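Local atomic coordinates of response regulator aspartate phosphatase I (Bacillus subtilis subsp. subtilis, PDB entry 4I1A), a protein that dephosphorylates the sporulation phosphotransferase Spo0F, and activates expression, excision and transfer of the mobile element ICEBs1 by inactivating its repressor ImmR. Residues A345-F348 against H349-N353; I307-L311 against F312-G316; K299-S302 against A303-K306. All coordinates share one frame; numbering follows the deposited sequence.

In the fold
All three contacts are local, each made along one unbroken run of chain, so none closes a long loop and none nests in or crosses another. From the N terminus, contact 3 (299-306) comes first, at the start of helix 299-313. Contact 2 (307-316) adjoins it in sequence and carries the same helix to its end and into the turn before helix 318-330. Contact 1 (345-353) follows at the end of helix 334-351, before helix 354-373. Contacts 1 and 2 pack together through Tyr347 CE2 and Phe312 CE1, 3.7 Å apart. Contact 3, its centre about 22 Å from that of contact 1, does not touch it, but its Lys304 reaches Asp336 near the start of the same helix 334-351.

Contact 1: residues A345-F348 against H349-N353; sequences ADYF and HEQGN
Tyr347 meets Gln351, one helical turn on, through its ring face. Gln351 CG lies over one face of the tyrosine ring, 4.1 Å from Tyr347 CE1, and the amide plane is tilted 44° against the ring. Swinging CG of Tyr347 anti to its backbone N (chi1 173°) lays the ring alongside the following turn, where the glutamine can reach it. The phenyl group of Phe348 runs beside the Gln351 side chain in the same direction, with the amide group near the ring edge at CD1. Asn353 also approaches, its CB 4.2 Å from Phe348 CB.

The backbone supplies the regular helical bonds, His349 N to Ala345 O (3.0 Å) and Glu350 N to Asp346 O (2.9 Å), and then a terminator. Gly352 has a positive phi of 84°, and two bonds run back from here into the last turn: Asn353 N to Phe348 O (2.9 Å) and Gly352 N to His349 O (3.0 Å). This pairing defines a Schellman motif, which ends helix 334-351 within the predicted sixth tetratricopeptide repeat. Asn353 then takes the N-cap position of helix 354-373, although its side chain makes no capping bond.

Further polar links lead to that following helix: Asp346 OD1 is hydrogen-bonded to Tyr361 OH, and Ala345 O accepts from Ser357 OG. Phe348, which is buried, also packs on Ser357.

Contact 2: residues I307-L311 against F312-G316; sequences ILEGL and FFSDG
Phe312 N bonds to Leu308 O at 2.6 Å and Phe313 N to Glu309 O at 2.9 Å, yet the helix is already giving way, with a wider pi-type turn at 309-311 and only weak helical bonding at 312-313. Glu309 O is the shared acceptor at this fraying end. Besides Phe313 N it takes the hydroxyl of Ser314, whose OG donates from 2.7 Å and sits above the carbonyl plane, 36° out of it. The two donors approach from opposite faces of that plane, so the serine adds its bond without displacing the backbone one. A chi1 of 37° puts OG between the backbone N and carbonyl carbon of Ser314, within 3.5 Å of Gly310 CA; the same OG also takes a weak hydrogen bond from Glu317 N.

Among the apolar groups, Leu311 and Phe312 run out from the helix next to each other. Leu311 CB stands over one ring face in a CH-pi contact, 3.9 Å from the centroid and 18° off the normal. From the preceding turn, Leu308 CD2 reaches Phe312 CE2 at 4.2 Å. CB of Phe312 in turn rests over the centre of one face of the Phe313 ring, 3.7 Å above its plane.

The end of this helix is packed from several directions, as in a stacked helical-repeat fold. Leu308 and Phe312 meet helix 261-275, while Phe313 lies on helix 279-295, where its ring meets that of Phe286. Ile307 and Leu311 face helices 318-330 and 334-351.

Contact 3: residues K299-S302 against A303-K306; sequences KEYS and AKFK
The Tyr301 ring carries the side chain of Lys304 over one face. Lys304 CD makes a CH-pi contact, 4.1 Å from the ring centroid and displaced toward the rim, and Lys304 NZ lies 4.7 Å from the same centroid and 25° off the normal, a cation-pi arrangement. The second ring, Phe305, has the carbonyl oxygen of Tyr301 obliquely beside it, 3.1 Å from CD2, and its CE2 touches Tyr301 CB at 4.3 Å. Outside the pair of segments, Phe305 meets Phe267 of helix 261-275 edge-to-face.

Lys304 is extended beyond CG, which carries its ammonium group across the tyrosine face to Glu300. The glutamate comes to meet it with CG anti to its backbone N (chi1 164°) and a stretched chain, the two side chains crossing at an angle. Their salt bridge joins Glu300 OE1 to Lys304 NZ; the modelled 2.4 Å is very short, so its exact length is doubtful. The same NZ has a second acid partner, Asp336 of helix 334-351.

At the other side of the turn, Lys306 curls back, bent at chi2 and chi4, and its NZ donates to Ser302 O at 2.8 Å. That oxygen also receives Lys306 N, at 3.2 Å, from the opposite face of the carbonyl plane. The i to i+4 backbone bonds continue along the helix; the straightest is Phe305 N to Tyr301 O, with an N-H...O angle of 174°.

With two carboxylates and an aromatic face round its ammonium group, largely buried Lys304 probably stays protonated, and its charge links residues 299-306, within the predicted fifth tetratricopeptide repeat, to helix 334-351.

Contact 1: residues A345-F348 against H349-N353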
ATOM      1  N   ALA A 345     -16.994  10.670   4.770  1.00 48.75           N
ATOM      2  CA  ALA A 345     -17.594  11.336   5.923  1.00 47.54           C
ATOM      3  C   ALA A 345     -17.009  12.726   6.136  1.00 49.94           C
ATOM      4  O   ALA A 345     -17.767  13.664   6.424  1.00 46.92           O
ATOM      5  CB  ALA A 345     -17.436  10.501   7.180  1.00 38.23           C
ATOM      6  N   ASP A 346     -15.682  12.868   6.002  1.00 37.04           N
ATOM      7  CA  ASP A 346     -15.057  14.188   6.197  1.00 44.11           C
ATOM      8  C   ASP A 346     -15.576  15.189   5.170  1.00 49.42           C
ATOM      9  O   ASP A 346     -15.946  16.321   5.494  1.00 52.16           O
ATOM     10  CB  ASP A 346     -13.523  14.126   6.126  1.00 45.35           C
ATOM     11  CG  ASP A 346     -12.902  13.411   7.318  1.00 50.65           C
ATOM     12  OD1 ASP A 346     -13.630  13.121   8.298  1.00 51.18           O
ATOM     13  OD2 ASP A 346     -11.687  13.128   7.269  1.00 56.35           O
ATOM     14  N   TYR A 347     -15.609  14.739   3.927  1.00 42.01           N
ATOM     15  CA  TYR A 347     -16.071  15.535   2.806  1.00 44.05           C
ATOM     16  C   TYR A 347     -17.498  16.065   2.996  1.00 46.38           C
ATOM     17  O   TYR A 347     -17.766  17.239   2.743  1.00 54.49           O
ATOM     18  CB  TYR A 347     -15.942  14.718   1.509  1.00 39.77           C
ATOM     19  CG  TYR A 347     -16.557  15.387   0.306  1.00 45.52           C
ATOM     20  CD1 TYR A 347     -17.910  15.231   0.012  1.00 44.40           C
ATOM     21  CD2 TYR A 347     -15.794  16.194  -0.524  1.00 48.01           C
ATOM     22  CE1 TYR A 347     -18.478  15.851  -1.083  1.00 46.47           C
ATOM     23  CE2 TYR A 347     -16.362  16.829  -1.615  1.00 47.05           C
ATOM     24  CZ  TYR A 347     -17.701  16.649  -1.894  1.00 52.30           C
ATOM     25  OH  TYR A 347     -18.269  17.270  -3.000  1.00 67.98           O
ATOM     26  N   PHE A 348     -18.408  15.203   3.432  1.00 47.85           N
ATOM     27  CA  PHE A 348     -19.784  15.626   3.680  1.00 49.24           C
ATOM     28  C   PHE A 348     -19.885  16.538   4.908  1.00 52.39           C
ATOM     29  O   PHE A 348     -20.741  17.429   4.966  1.00 53.80           O
ATOM     30  CB  PHE A 348     -20.724  14.418   3.807  1.00 52.00           C
ATOM     31  CG  PHE A 348     -20.990  13.724   2.498  1.00 51.51           C
ATOM     32  CD1 PHE A 348     -21.262  14.458   1.356  1.00 56.50           C
ATOM     33  CD2 PHE A 348     -20.920  12.339   2.399  1.00 51.75           C
ATOM     34  CE1 PHE A 348     -21.485  13.823   0.130  1.00 59.27           C
ATOM     35  CE2 PHE A 348     -21.139  11.703   1.190  1.00 46.29           C
ATOM     36  CZ  PHE A 348     -21.420  12.447   0.054  1.00 54.60           C
ATOM     37  N   HIS A 349     -19.007  16.323   5.881  1.00 45.93           N
ATOM     38  CA  HIS A 349     -18.927  17.235   7.012  1.00 46.37           C
ATOM     39  C   HIS A 349     -18.533  18.640   6.542  1.00 49.10           C
ATOM     40  O   HIS A 349     -19.148  19.627   6.938  1.00 50.83           O
ATOM     41  CB  HIS A 349     -17.938  16.717   8.052  1.00 50.08           C
ATOM     42  CG  HIS A 349     -17.651  17.694   9.141  1.00 59.21           C
ATOM     43  ND1 HIS A 349     -18.354  17.718  10.333  1.00 56.19           N
ATOM     44  CD2 HIS A 349     -16.740  18.694   9.229  1.00 60.63           C
ATOM     45  CE1 HIS A 349     -17.887  18.687  11.097  1.00 64.76           C
ATOM     46  NE2 HIS A 349     -16.906  19.295  10.449  1.00 69.04           N
ATOM     47  N   GLU A 350     -17.535  18.724   5.665  1.00 49.70           N
ATOM     48  CA  GLU A 350     -17.087  20.018   5.157  1.00 50.10           C
ATOM     49  C   GLU A 350     -18.180  20.720   4.370  1.00 53.60           C
ATOM     50  O   GLU A 350     -18.243  21.941   4.366  1.00 64.05           O
ATOM     51  CB  GLU A 350     -15.812  19.875   4.314  1.00 56.56           C
ATOM     52  CG  GLU A 350     -14.565  19.556   5.133  1.00 73.59           C
ATOM     53  CD  GLU A 350     -14.249  20.626   6.179  1.00 91.84           C
ATOM     54  OE1 GLU A 350     -14.415  21.834   5.882  1.00 98.53           O
ATOM     55  OE2 GLU A 350     -13.827  20.254   7.298  1.00 93.57           O
ATOM     56  N   GLN A 351     -19.049  19.942   3.729  1.00 50.71           N
ATOM     57  CA  GLN A 351     -20.180  20.487   2.980  1.00 58.05           C
ATOM     58  C   GLN A 351     -21.360  20.894   3.867  1.00 61.10           C
ATOM     59  O   GLN A 351     -22.257  21.597   3.417  1.00 63.08           O
ATOM     60  CB  GLN A 351     -20.683  19.472   1.953  1.00 61.09           C
ATOM     61  CG  GLN A 351     -19.784  19.280   0.746  1.00 72.86           C
ATOM     62  CD  GLN A 351     -20.518  18.611  -0.403  1.00 88.46           C
ATOM     63  OE1 GLN A 351     -21.490  17.881  -0.194  1.00 91.69           O
ATOM     64  NE2 GLN A 351     -20.070  18.873  -1.626  1.00 94.90           N
ATOM     65  N   GLY A 352     -21.368  20.441   5.115  1.00 54.94           N
ATOM     66  CA  GLY A 352     -22.502  20.685   5.985  1.00 49.55           C
ATOM     67  C   GLY A 352     -23.642  19.687   5.818  1.00 56.90           C
ATOM     68  O   GLY A 352     -24.761  19.949   6.270  1.00 64.11           O
ATOM     69  N   ASN A 353     -23.373  18.560   5.157  1.00 55.07           N
ATOM     70  CA  ASN A 353     -24.339  17.456   5.056  1.00 53.95           C
ATOM     71  C   ASN A 353     -24.106  16.461   6.199  1.00 53.92           C
ATOM     72  O   ASN A 353     -23.461  15.406   6.022  1.00 53.13           O
ATOM     73  CB  ASN A 353     -24.217  16.720   3.714  1.00 56.63           C
ATOM     74  CG  ASN A 353     -24.359  17.644   2.514  1.00 62.46           C
ATOM     75  OD1 ASN A 353     -23.514  17.664   1.611  1.00 62.71           O
ATOM     76  ND2 ASN A 353     -25.424  18.419   2.502  1.00 55.60           N
TER

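Contact 2: residues I307-L311 against F312-G316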
ATOM      1  N   ILE A 307     -16.634   5.552  -6.297  1.00 50.24           N
ATOM      2  CA  ILE A 307     -16.724   6.443  -5.140  1.00 44.67           C
ATOM      3  C   ILE A 307     -16.340   7.871  -5.536  1.00 42.39           C
ATOM      4  O   ILE A 307     -17.047   8.828  -5.210  1.00 43.98           O
ATOM      5  CB  ILE A 307     -15.820   5.987  -3.963  1.00 49.66           C
ATOM      6  CG1 ILE A 307     -16.305   4.646  -3.395  1.00 48.24           C
ATOM      7  CG2 ILE A 307     -15.789   7.065  -2.855  1.00 37.31           C
ATOM      8  CD1 ILE A 307     -15.307   4.022  -2.394  1.00 47.42           C
ATOM      9  N   LEU A 308     -15.228   8.008  -6.259  1.00 42.85           N
ATOM     10  CA  LEU A 308     -14.821   9.308  -6.776  1.00 46.65           C
ATOM     11  C   LEU A 308     -15.915   9.889  -7.685  1.00 56.75           C
ATOM     12  O   LEU A 308     -16.252  11.073  -7.597  1.00 55.81           O
ATOM     13  CB  LEU A 308     -13.508   9.178  -7.550  1.00 47.39           C
ATOM     14  CG  LEU A 308     -12.260   8.776  -6.758  1.00 54.38           C
ATOM     15  CD1 LEU A 308     -11.034   9.006  -7.615  1.00 49.82           C
ATOM     16  CD2 LEU A 308     -12.135   9.512  -5.388  1.00 41.24           C
ATOM     17  N   GLU A 309     -16.477   9.040  -8.543  1.00 52.66           N
ATOM     18  CA  GLU A 309     -17.535   9.459  -9.444  1.00 50.42           C
ATOM     19  C   GLU A 309     -18.738  10.021  -8.705  1.00 52.66           C
ATOM     20  O   GLU A 309     -19.281  11.070  -9.078  1.00 48.81           O
ATOM     21  CB  GLU A 309     -17.994   8.299 -10.321  1.00 55.26           C
ATOM     22  CG  GLU A 309     -19.010   8.736 -11.374  1.00 53.20           C
ATOM     23  CD  GLU A 309     -19.450   7.581 -12.256  1.00 63.95           C
ATOM     24  OE1 GLU A 309     -18.917   6.462 -12.067  1.00 67.51           O
ATOM     25  OE2 GLU A 309     -20.331   7.792 -13.125  1.00 71.30           O
ATOM     26  N   GLY A 310     -19.163   9.322  -7.656  1.00 52.64           N
ATOM     27  CA  GLY A 310     -20.331   9.760  -6.905  1.00 52.92           C
ATOM     28  C   GLY A 310     -20.016  11.030  -6.136  1.00 48.23           C
ATOM     29  O   GLY A 310     -20.865  11.891  -5.968  1.00 52.73           O
ATOM     30  N   LEU A 311     -18.779  11.124  -5.666  1.00 47.61           N
ATOM     31  CA  LEU A 311     -18.278  12.284  -4.944  1.00 51.69           C
ATOM     32  C   LEU A 311     -18.102  13.491  -5.869  1.00 52.93           C
ATOM     33  O   LEU A 311     -18.511  14.590  -5.524  1.00 49.85           O
ATOM     34  CB  LEU A 311     -16.925  11.913  -4.319  1.00 56.90           C
ATOM     35  CG  LEU A 311     -16.596  12.058  -2.831  1.00 61.58           C
ATOM     36  CD1 LEU A 311     -17.799  11.898  -1.932  1.00 59.52           C
ATOM     37  CD2 LEU A 311     -15.524  11.042  -2.481  1.00 54.63           C
ATOM     38  N   PHE A 312     -17.487  13.300  -7.039  1.00 56.73           N
ATOM     39  CA  PHE A 312     -17.032  14.457  -7.830  1.00 54.65           C
ATOM     40  C   PHE A 312     -17.569  14.592  -9.254  1.00 55.34           C
ATOM     41  O   PHE A 312     -17.678  15.711  -9.766  1.00 54.81           O
ATOM     42  CB  PHE A 312     -15.488  14.488  -7.906  1.00 59.01           C
ATOM     43  CG  PHE A 312     -14.801  14.515  -6.557  1.00 62.27           C
ATOM     44  CD1 PHE A 312     -14.936  15.607  -5.709  1.00 63.17           C
ATOM     45  CD2 PHE A 312     -14.010  13.457  -6.145  1.00 48.44           C
ATOM     46  CE1 PHE A 312     -14.311  15.628  -4.468  1.00 54.25           C
ATOM     47  CE2 PHE A 312     -13.388  13.477  -4.908  1.00 54.36           C
ATOM     48  CZ  PHE A 312     -13.533  14.572  -4.071  1.00 47.33           C
ATOM     49  N   PHE A 313     -17.863  13.468  -9.908  1.00 53.08           N
ATOM     50  CA  PHE A 313     -18.003  13.467 -11.368  1.00 60.91           C
ATOM     51  C   PHE A 313     -19.390  13.087 -11.908  1.00 64.73           C
ATOM     52  O   PHE A 313     -19.551  12.768 -13.085  1.00 73.89           O
ATOM     53  CB  PHE A 313     -16.909  12.582 -11.976  1.00 57.77           C
ATOM     54  CG  PHE A 313     -15.516  13.017 -11.599  1.00 54.42           C
ATOM     55  CD1 PHE A 313     -15.101  14.327 -11.818  1.00 56.74           C
ATOM     56  CD2 PHE A 313     -14.639  12.132 -10.998  1.00 50.64           C
ATOM     57  CE1 PHE A 313     -13.821  14.733 -11.468  1.00 56.13           C
ATOM     58  CE2 PHE A 313     -13.348  12.533 -10.636  1.00 48.02           C
ATOM     59  CZ  PHE A 313     -12.940  13.826 -10.871  1.00 48.29           C
ATOM     60  N   SER A 314     -20.381  13.120 -11.032  1.00 62.92           N
ATOM     61  CA  SER A 314     -21.771  12.960 -11.418  1.00 65.54           C
ATOM     62  C   SER A 314     -22.425  14.228 -10.918  1.00 68.99           C
ATOM     63  O   SER A 314     -21.740  15.235 -10.698  1.00 74.25           O
ATOM     64  CB  SER A 314     -22.382  11.720 -10.761  1.00 69.81           C
ATOM     65  OG  SER A 314     -21.893  11.533  -9.437  1.00 66.68           O
ATOM     66  N   ASP A 315     -23.731  14.218 -10.727  1.00 74.18           N
ATOM     67  CA  ASP A 315     -24.342  15.427 -10.195  1.00 90.77           C
ATOM     68  C   ASP A 315     -24.707  15.234  -8.733  1.00 87.90           C
ATOM     69  O   ASP A 315     -25.673  15.800  -8.235  1.00 98.55           O
ATOM     70  CB  ASP A 315     -25.550  15.859 -11.021  1.00106.85           C
ATOM     71  CG  ASP A 315     -25.863  17.335 -10.854  1.00125.51           C
ATOM     72  OD1 ASP A 315     -24.953  18.081 -10.427  1.00124.71           O
ATOM     73  OD2 ASP A 315     -27.007  17.751 -11.150  1.00137.69           O
ATOM     74  N   GLY A 316     -23.906  14.432  -8.048  1.00 84.78           N
ATOM     75  CA  GLY A 316     -24.199  14.068  -6.680  1.00 85.21           C
ATOM     76  C   GLY A 316     -24.980  12.772  -6.628  1.00 81.77           C
ATOM     77  O   GLY A 316     -25.987  12.670  -5.934  1.00 84.72           O
TER

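Contact 3: residues K299-S302 against A303-K306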
ATOM      1  N   LYS A 299     -11.915  -5.237 -10.384  1.00 76.63           N
ATOM      2  CA  LYS A 299     -13.200  -4.924  -9.768  1.00 69.83           C
ATOM      3  C   LYS A 299     -13.038  -4.024  -8.545  1.00 70.66           C
ATOM      4  O   LYS A 299     -13.920  -3.217  -8.236  1.00 72.78           O
ATOM      5  CB  LYS A 299     -13.926  -6.215  -9.407  1.00 76.90           C
ATOM      6  CG  LYS A 299     -13.340  -7.434 -10.099  1.00 99.07           C
ATOM      7  CD  LYS A 299     -12.970  -8.539  -9.114  1.00112.93           C
ATOM      8  CE  LYS A 299     -14.090  -9.565  -8.968  1.00123.60           C
ATOM      9  NZ  LYS A 299     -13.774 -10.610  -7.949  1.00126.30           N
ATOM     10  N   GLU A 300     -11.897  -4.133  -7.870  1.00 63.44           N
ATOM     11  CA  GLU A 300     -11.642  -3.296  -6.697  1.00 63.40           C
ATOM     12  C   GLU A 300     -11.502  -1.810  -7.050  1.00 57.20           C
ATOM     13  O   GLU A 300     -12.093  -0.956  -6.390  1.00 49.90           O
ATOM     14  CB  GLU A 300     -10.406  -3.777  -5.927  1.00 59.73           C
ATOM     15  CG  GLU A 300      -9.848  -2.762  -4.939  1.00 61.29           C
ATOM     16  CD  GLU A 300      -8.389  -3.023  -4.584  1.00 65.02           C
ATOM     17  OE1 GLU A 300      -7.797  -2.219  -3.822  1.00 60.03           O
ATOM     18  OE2 GLU A 300      -7.839  -4.038  -5.065  1.00 60.46           O
ATOM     19  N   TYR A 301     -10.712  -1.489  -8.072  1.00 52.55           N
ATOM     20  CA  TYR A 301     -10.527  -0.083  -8.402  1.00 56.00           C
ATOM     21  C   TYR A 301     -11.728   0.461  -9.170  1.00 59.84           C
ATOM     22  O   TYR A 301     -12.040   1.657  -9.112  1.00 57.36           O
ATOM     23  CB  TYR A 301      -9.184   0.171  -9.091  1.00 54.57           C
ATOM     24  CG  TYR A 301      -8.107   0.352  -8.052  1.00 59.59           C
ATOM     25  CD1 TYR A 301      -7.909   1.583  -7.437  1.00 52.26           C
ATOM     26  CD2 TYR A 301      -7.343  -0.724  -7.624  1.00 61.87           C
ATOM     27  CE1 TYR A 301      -6.956   1.743  -6.455  1.00 51.40           C
ATOM     28  CE2 TYR A 301      -6.393  -0.577  -6.645  1.00 58.62           C
ATOM     29  CZ  TYR A 301      -6.198   0.655  -6.065  1.00 63.72           C
ATOM     30  OH  TYR A 301      -5.239   0.788  -5.091  1.00 75.27           O
ATOM     31  N   SER A 302     -12.426  -0.442  -9.847  1.00 56.55           N
ATOM     32  CA  SER A 302     -13.686  -0.105 -10.496  1.00 55.79           C
ATOM     33  C   SER A 302     -14.682   0.422  -9.458  1.00 56.03           C
ATOM     34  O   SER A 302     -15.310   1.453  -9.659  1.00 64.35           O
ATOM     35  CB  SER A 302     -14.236  -1.323 -11.235  1.00 56.57           C
ATOM     36  OG  SER A 302     -15.514  -1.054 -11.773  1.00 81.47           O
ATOM     37  N   ALA A 303     -14.793  -0.271  -8.330  1.00 52.56           N
ATOM     38  CA  ALA A 303     -15.618   0.202  -7.223  1.00 52.35           C
ATOM     39  C   ALA A 303     -15.051   1.495  -6.623  1.00 54.85           C
ATOM     40  O   ALA A 303     -15.794   2.421  -6.267  1.00 53.75           O
ATOM     41  CB  ALA A 303     -15.756  -0.880  -6.155  1.00 48.07           C
ATOM     42  N   LYS A 304     -13.732   1.576  -6.527  1.00 43.23           N
ATOM     43  CA  LYS A 304     -13.132   2.775  -5.971  1.00 45.25           C
ATOM     44  C   LYS A 304     -13.327   4.008  -6.860  1.00 45.25           C
ATOM     45  O   LYS A 304     -13.637   5.091  -6.353  1.00 45.46           O
ATOM     46  CB  LYS A 304     -11.657   2.537  -5.612  1.00 48.10           C
ATOM     47  CG  LYS A 304     -11.486   1.641  -4.378  1.00 48.57           C
ATOM     48  CD  LYS A 304     -10.046   1.169  -4.192  1.00 58.30           C
ATOM     49  CE  LYS A 304      -9.902   0.467  -2.837  1.00 61.36           C
ATOM     50  NZ  LYS A 304      -8.636  -0.299  -2.700  1.00 55.60           N
ATOM     51  N   PHE A 305     -13.148   3.855  -8.174  1.00 41.59           N
ATOM     52  CA  PHE A 305     -13.475   4.955  -9.100  1.00 44.54           C
ATOM     53  C   PHE A 305     -14.941   5.388  -8.990  1.00 41.13           C
ATOM     54  O   PHE A 305     -15.246   6.579  -9.052  1.00 43.75           O
ATOM     55  CB  PHE A 305     -13.098   4.623 -10.547  1.00 49.27           C
ATOM     56  CG  PHE A 305     -11.640   4.824 -10.843  1.00 52.94           C
ATOM     57  CD1 PHE A 305     -11.102   6.108 -10.908  1.00 47.38           C
ATOM     58  CD2 PHE A 305     -10.790   3.736 -11.014  1.00 53.27           C
ATOM     59  CE1 PHE A 305      -9.742   6.301 -11.161  1.00 48.58           C
ATOM     60  CE2 PHE A 305      -9.430   3.925 -11.271  1.00 49.18           C
ATOM     61  CZ  PHE A 305      -8.911   5.206 -11.351  1.00 46.05           C
ATOM     62  N   LYS A 306     -15.833   4.429  -8.747  1.00 48.26           N
ATOM     63  CA  LYS A 306     -17.248   4.751  -8.524  1.00 57.04           C
ATOM     64  C   LYS A 306     -17.492   5.655  -7.309  1.00 56.31           C
ATOM     65  O   LYS A 306     -18.447   6.441  -7.296  1.00 52.14           O
ATOM     66  CB  LYS A 306     -18.120   3.489  -8.448  1.00 57.97           C
ATOM     67  CG  LYS A 306     -18.120   2.646  -9.726  1.00 66.15           C
ATOM     68  CD  LYS A 306     -18.201   3.513 -10.997  1.00 83.91           C
ATOM     69  CE  LYS A 306     -17.589   2.813 -12.230  1.00 81.03           C
ATOM     70  NZ  LYS A 306     -16.121   2.494 -12.073  1.00 57.64           N
TER